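Local atomic coordinates of butyrophilin subfamily 1 member A1 (Bos taurus, PDB entry 4HH8), a protein that may take part in milk-fat droplet secretion as a membrane receptor and probably restrains T-cell activation, its extracellular immunoglobulin domains forming the chain described here. Residues 42-46 with 47-51; 86-90 with 91-95. The protein carries 1 engineered substitution. All blocks are in the same frame, centred on the assembly; numbering follows the deposited sequence.

Overall arrangement
From the N terminus, strand 32-39 leads into the loop that contact 1 closes: residues 42-46 carry the chain across from the four-stranded sheet to strand 48-52 of the larger sheet of the V-type domain. Further along, strand 81-85 of the four-stranded sheet ends and contact 2 makes the corner 86-90 before strand 92-97 begins. The two contacts follow in series, neither nested nor crossed, yet their centres lie about 8 Å apart. A44 N probably bonds to I88 O, joining the loops. Deeper in, the ring of W51 packs against V93 and V95. Together the two contacts tie the two sheets of the N-terminal immunoglobulin domain at one end.

Contact 1 (42-46 with 47-51); sequences VSAKG and MELRW
A44 and M47 meet at the two ends of a type II beta turn, and their side chains come together on one side of it. M47 N donates to A44 O over 3.2 Å at an N-H...O angle of 156°, with the donor tilted out of the carbonyl plane. M47, present as selenomethionine, has CG beside its own N and anti to the carbonyl carbon (chi1 -76°), which lays CB and CG along A44 O; CG lies 3.4 Å from that oxygen. Further out, SE comes to 4.2 Å from A44 CB, and the bend at the last torsion turns the terminal methyl away from the alanine. L49, two residues on, sends CD2 toward the same methyl, 4.5 Å from A44 CB. F112 of strand 106-114 lies against both M47 and L49, while L38 covers A44 and M47. G46 takes the third position of the turn with a positive phi of 91°. At the start of the turn, S43 OG accepts from K45 N over 3.0 Å, an ST turn overlapping the beta turn. E48 and R50 point to the other side of strand 48-52 and run alongside each other. There E48 OE2 lies in the plane of the guanidinium at its edge, 3.4 Å from R50 NE, in a salt bridge whose hydrogen bonds are weak. R50 NH1 bonds separately to V56 O, which helps to fix the rotation of the group. The chemistry thus divides the turn and strand: A44, M47 and L49 are buried, and the charged pair, joined by weak bonds, lies on the partly exposed side.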
ATOM      1  N   VAL A  42      11.783 -28.118   6.302  1.00 34.46           N
ATOM      2  CA  VAL A  42      12.798 -28.813   5.517  1.00 34.32           C
ATOM      3  C   VAL A  42      13.377 -27.909   4.420  1.00 34.00           C
ATOM      4  O   VAL A  42      12.765 -26.927   4.057  1.00 34.12           O
ATOM      5  CB  VAL A  42      12.240 -30.155   4.934  1.00 34.56           C
ATOM      6  CG1 VAL A  42      12.016 -31.159   6.072  1.00 33.07           C
ATOM      7  CG2 VAL A  42      10.941 -29.946   4.123  1.00 33.11           C
ATOM      8  N   SER A  43      14.560 -28.237   3.911  1.00 34.05           N
ATOM      9  CA  SER A  43      15.180 -27.444   2.844  1.00 33.50           C
ATOM     10  C   SER A  43      14.297 -27.274   1.622  1.00 33.01           C
ATOM     11  O   SER A  43      13.676 -28.216   1.172  1.00 32.92           O
ATOM     12  CB  SER A  43      16.484 -28.045   2.361  1.00 33.50           C
ATOM     13  OG  SER A  43      16.987 -27.230   1.302  1.00 35.27           O
ATOM     14  N   ALA A  44      14.247 -26.059   1.103  1.00 32.16           N
ATOM     15  CA  ALA A  44      13.559 -25.797  -0.159  1.00 32.19           C
ATOM     16  C   ALA A  44      14.549 -25.658  -1.356  1.00 32.01           C
ATOM     17  O   ALA A  44      14.092 -25.397  -2.469  1.00 30.94           O
ATOM     18  CB  ALA A  44      12.633 -24.550  -0.047  1.00 29.89           C
ATOM     19  N   LYS A  45      15.861 -25.832  -1.117  1.00 32.64           N
ATOM     20  CA  LYS A  45      16.903 -25.711  -2.190  1.00 34.98           C
ATOM     21  C   LYS A  45      16.624 -26.641  -3.351  1.00 34.89           C
ATOM     22  O   LYS A  45      16.466 -27.834  -3.133  1.00 35.75           O
ATOM     23  CB  LYS A  45      18.318 -26.041  -1.673  1.00 35.42           C
ATOM     24  CG  LYS A  45      18.907 -24.992  -0.739  1.00 40.44           C
ATOM     25  CD  LYS A  45      20.411 -25.198  -0.517  1.00 46.78           C
ATOM     26  CE  LYS A  45      20.831 -24.634   0.835  1.00 47.48           C
ATOM     27  NZ  LYS A  45      22.072 -25.298   1.353  1.00 53.51           N
ATOM     28  N   GLY A  46      16.547 -26.114  -4.575  1.00 35.80           N
ATOM     29  CA  GLY A  46      16.340 -26.966  -5.771  1.00 35.42           C
ATOM     30  C   GLY A  46      14.899 -27.197  -6.171  1.00 36.10           C
ATOM     31  O   GLY A  46      14.625 -27.851  -7.178  1.00 36.03           O
HETATM   32  N   MSE A  47      13.966 -26.671  -5.381  1.00 36.13           N
HETATM   33  CA  MSE A  47      12.547 -26.817  -5.658  1.00 36.25           C
HETATM   34  C   MSE A  47      12.129 -25.790  -6.689  1.00 35.24           C
HETATM   35  O   MSE A  47      12.800 -24.799  -6.874  1.00 34.78           O
HETATM   36  CB  MSE A  47      11.736 -26.574  -4.385  1.00 37.01           C
HETATM   37  CG  MSE A  47      11.784 -27.719  -3.414  1.00 40.36           C
HETATM   38 SE   MSE A  47      10.397 -27.509  -2.048  1.00 42.47          SE
HETATM   39  CE  MSE A  47       8.801 -28.057  -2.973  1.00 41.65           C
ATOM     40  N   GLU A  48      11.011 -26.016  -7.345  1.00 34.38           N
ATOM     41  CA  GLU A  48      10.422 -24.951  -8.114  1.00 35.66           C
ATOM     42  C   GLU A  48       9.697 -24.021  -7.155  1.00 34.37           C
ATOM     43  O   GLU A  48       8.774 -24.449  -6.453  1.00 34.56           O
ATOM     44  CB  GLU A  48       9.454 -25.474  -9.191  1.00 35.76           C
ATOM     45  CG  GLU A  48       8.678 -24.349  -9.916  1.00 39.39           C
ATOM     46  CD  GLU A  48       7.620 -24.871 -10.898  1.00 44.08           C
ATOM     47  OE1 GLU A  48       7.904 -25.863 -11.594  1.00 46.61           O
ATOM     48  OE2 GLU A  48       6.506 -24.287 -10.978  1.00 48.08           O
ATOM     49  N   LEU A  49      10.147 -22.767  -7.145  1.00 33.29           N
ATOM     50  CA  LEU A  49       9.568 -21.657  -6.377  1.00 32.65           C
ATOM     51  C   LEU A  49       8.919 -20.684  -7.352  1.00 32.78           C
ATOM     52  O   LEU A  49       9.625 -20.101  -8.161  1.00 33.77           O
ATOM     53  CB  LEU A  49      10.662 -20.920  -5.596  1.00 31.23           C
ATOM     54  CG  LEU A  49      11.583 -21.807  -4.731  1.00 32.06           C
ATOM     55  CD1 LEU A  49      12.732 -21.027  -4.149  1.00 27.89           C
ATOM     56  CD2 LEU A  49      10.838 -22.571  -3.615  1.00 29.78           C
ATOM     57  N   ARG A  50       7.601 -20.513  -7.291  1.00 32.60           N
ATOM     58  CA  ARG A  50       6.891 -19.632  -8.217  1.00 33.67           C
ATOM     59  C   ARG A  50       6.024 -18.637  -7.454  1.00 33.47           C
ATOM     60  O   ARG A  50       5.179 -19.045  -6.662  1.00 34.68           O
ATOM     61  CB  ARG A  50       5.990 -20.444  -9.153  1.00 33.11           C
ATOM     62  CG  ARG A  50       5.240 -19.594 -10.181  1.00 36.40           C
ATOM     63  CD  ARG A  50       4.177 -20.387 -10.984  1.00 37.18           C
ATOM     64  NE  ARG A  50       4.831 -21.399 -11.810  1.00 39.22           N
ATOM     65  CZ  ARG A  50       5.152 -21.266 -13.095  1.00 40.12           C
ATOM     66  NH1 ARG A  50       4.870 -20.150 -13.772  1.00 43.28           N
ATOM     67  NH2 ARG A  50       5.774 -22.268 -13.709  1.00 39.72           N
ATOM     68  N   TRP A  51       6.220 -17.350  -7.668  1.00 32.81           N
ATOM     69  CA  TRP A  51       5.246 -16.377  -7.170  1.00 33.13           C
ATOM     70  C   TRP A  51       4.456 -15.869  -8.363  1.00 33.45           C
ATOM     71  O   TRP A  51       5.019 -15.627  -9.434  1.00 31.84           O
ATOM     72  CB  TRP A  51       5.944 -15.216  -6.468  1.00 33.16           C
ATOM     73  CG  TRP A  51       6.213 -15.413  -5.023  1.00 35.15           C
ATOM     74  CD1 TRP A  51       5.587 -14.801  -4.001  1.00 36.42           C
ATOM     75  CD2 TRP A  51       7.213 -16.253  -4.439  1.00 38.58           C
ATOM     76  NE1 TRP A  51       6.128 -15.195  -2.807  1.00 38.72           N
ATOM     77  CE2 TRP A  51       7.129 -16.088  -3.050  1.00 39.28           C
ATOM     78  CE3 TRP A  51       8.217 -17.074  -4.967  1.00 44.88           C
ATOM     79  CZ2 TRP A  51       7.967 -16.754  -2.156  1.00 43.71           C
ATOM     80  CZ3 TRP A  51       9.061 -17.745  -4.085  1.00 49.28           C
ATOM     81  CH2 TRP A  51       8.922 -17.575  -2.680  1.00 47.62           C
TER

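Contact 2 (86-90 with 91-95); sequences DHIAE and GSVAV
I88 and V93 make the tight part of this corner: their CG1 atoms approach to 3.5 Å, the isoleucine branch swung anti to its backbone N (chi1 -165°) and the two side chains meeting at a slant. V93 continues inward onto W51 and L83, while I88 also touches A44 and K45 of the loop of contact 1. The backbone is tied down as well. H87 O receives E90 N at 3.0 Å and S92 N at 3.2 Å, from opposite faces of its carbonyl plane, so one oxygen holds both the short 3-10 turn and the start of the strand. Beside it G91 N reaches I88 O over 2.8 Å from well above that carbonyl's plane, and the positive phi of G91 (96°) lets the chain reverse. The other side is looser. H87 and S92 lie next to each other with CB atoms 3.9 Å apart, one face of the imidazole is partly covered by D86 CB, and E90 is exposed, its chain extended beyond CG. A water bridges H87 N and S92 O. Such a short connection, linking an edge strand of one sheet to its inner neighbour, is the D-E connection of a V-set immunoglobulin sandwich.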
ATOM      1  N   ASP A  86      18.346 -16.495   2.532  1.00 42.85           N
ATOM      2  CA  ASP A  86      19.205 -16.697   3.722  1.00 43.74           C
ATOM      3  C   ASP A  86      18.818 -17.984   4.456  1.00 42.18           C
ATOM      4  O   ASP A  86      19.663 -18.645   5.044  1.00 42.42           O
ATOM      5  CB  ASP A  86      19.071 -15.544   4.759  1.00 45.17           C
ATOM      6  CG  ASP A  86      18.869 -14.168   4.133  1.00 49.93           C
ATOM      7  OD1 ASP A  86      19.517 -13.856   3.100  1.00 54.26           O
ATOM      8  OD2 ASP A  86      18.068 -13.375   4.713  1.00 55.08           O
ATOM      9  N   HIS A  87      17.524 -18.297   4.456  1.00 40.58           N
ATOM     10  CA  HIS A  87      16.965 -19.347   5.292  1.00 39.28           C
ATOM     11  C   HIS A  87      16.371 -20.471   4.455  1.00 37.33           C
ATOM     12  O   HIS A  87      15.534 -21.231   4.934  1.00 36.64           O
ATOM     13  CB  HIS A  87      15.863 -18.756   6.194  1.00 40.11           C
ATOM     14  CG  HIS A  87      16.355 -17.715   7.150  1.00 43.07           C
ATOM     15  ND1 HIS A  87      17.276 -17.989   8.143  1.00 46.85           N
ATOM     16  CD2 HIS A  87      16.043 -16.401   7.277  1.00 45.56           C
ATOM     17  CE1 HIS A  87      17.522 -16.885   8.831  1.00 45.95           C
ATOM     18  NE2 HIS A  87      16.793 -15.907   8.322  1.00 47.76           N
ATOM     19  N   ILE A  88      16.772 -20.562   3.189  1.00 35.73           N
ATOM     20  CA  ILE A  88      16.199 -21.571   2.298  1.00 34.09           C
ATOM     21  C   ILE A  88      16.415 -23.004   2.790  1.00 34.09           C
ATOM     22  O   ILE A  88      15.558 -23.890   2.578  1.00 34.91           O
ATOM     23  CB  ILE A  88      16.697 -21.383   0.830  1.00 34.25           C
ATOM     24  CG1 ILE A  88      15.835 -22.187  -0.151  1.00 30.97           C
ATOM     25  CG2 ILE A  88      18.261 -21.631   0.713  1.00 31.74           C
ATOM     26  CD1 ILE A  88      16.255 -21.957  -1.634  1.00 31.36           C
ATOM     27  N   ALA A  89      17.527 -23.236   3.463  1.00 33.45           N
ATOM     28  CA  ALA A  89      17.827 -24.568   3.957  1.00 35.05           C
ATOM     29  C   ALA A  89      16.862 -25.034   5.037  1.00 35.37           C
ATOM     30  O   ALA A  89      16.804 -26.229   5.353  1.00 35.74           O
ATOM     31  CB  ALA A  89      19.259 -24.669   4.469  1.00 35.43           C
ATOM     32  N   GLU A  90      16.102 -24.114   5.605  1.00 35.63           N
ATOM     33  CA  GLU A  90      15.034 -24.535   6.509  1.00 36.71           C
ATOM     34  C   GLU A  90      13.652 -24.279   5.921  1.00 35.60           C
ATOM     35  O   GLU A  90      12.629 -24.410   6.623  1.00 36.34           O
ATOM     36  CB  GLU A  90      15.199 -23.929   7.906  1.00 37.50           C
ATOM     37  CG  GLU A  90      14.871 -22.450   8.023  1.00 43.12           C
ATOM     38  CD  GLU A  90      15.045 -21.947   9.459  1.00 50.68           C
ATOM     39  OE1 GLU A  90      14.199 -22.313  10.313  1.00 52.14           O
ATOM     40  OE2 GLU A  90      16.030 -21.201   9.728  1.00 54.59           O
ATOM     41  N   GLY A  91      13.610 -23.933   4.634  1.00 33.31           N
ATOM     42  CA  GLY A  91      12.344 -23.911   3.917  1.00 31.21           C
ATOM     43  C   GLY A  91      11.695 -22.544   3.838  1.00 30.33           C
ATOM     44  O   GLY A  91      10.601 -22.410   3.327  1.00 30.08           O
ATOM     45  N   SER A  92      12.402 -21.529   4.309  1.00 30.24           N
ATOM     46  CA  SER A  92      11.896 -20.170   4.378  1.00 31.08           C
ATOM     47  C   SER A  92      12.583 -19.254   3.364  1.00 31.02           C
ATOM     48  O   SER A  92      13.811 -19.129   3.363  1.00 30.48           O
ATOM     49  CB  SER A  92      12.093 -19.631   5.797  1.00 31.51           C
ATOM     50  OG  SER A  92      11.342 -18.442   5.972  1.00 32.72           O
ATOM     51  N   VAL A  93      11.778 -18.668   2.470  1.00 30.47           N
ATOM     52  CA  VAL A  93      12.279 -17.816   1.382  1.00 30.56           C
ATOM     53  C   VAL A  93      11.329 -16.652   1.178  1.00 30.59           C
ATOM     54  O   VAL A  93      10.280 -16.597   1.791  1.00 30.40           O
ATOM     55  CB  VAL A  93      12.404 -18.574   0.015  1.00 30.03           C
ATOM     56  CG1 VAL A  93      13.285 -19.755   0.149  1.00 30.09           C
ATOM     57  CG2 VAL A  93      11.062 -18.997  -0.509  1.00 29.56           C
ATOM     58  N   ALA A  94      11.698 -15.719   0.308  1.00 29.89           N
ATOM     59  CA  ALA A  94      10.788 -14.625  -0.008  1.00 29.38           C
ATOM     60  C   ALA A  94      11.198 -14.142  -1.367  1.00 29.00           C
ATOM     61  O   ALA A  94      12.301 -14.449  -1.811  1.00 28.03           O
ATOM     62  CB  ALA A  94      10.901 -13.504   1.020  1.00 27.89           C
ATOM     63  N   VAL A  95      10.293 -13.430  -2.031  1.00 29.43           N
ATOM     64  CA  VAL A  95      10.600 -12.720  -3.258  1.00 29.75           C
ATOM     65  C   VAL A  95      10.658 -11.276  -2.842  1.00 30.59           C
ATOM     66  O   VAL A  95       9.718 -10.795  -2.203  1.00 30.67           O
ATOM     67  CB  VAL A  95       9.527 -12.942  -4.353  1.00 30.27           C
ATOM     68  CG1 VAL A  95       9.685 -11.938  -5.510  1.00 30.59           C
ATOM     69  CG2 VAL A  95       9.701 -14.316  -4.924  1.00 31.11           C
TER
HETATM   70  O   HOH W   1      15.286 -17.123   3.300  1.00 29.60           O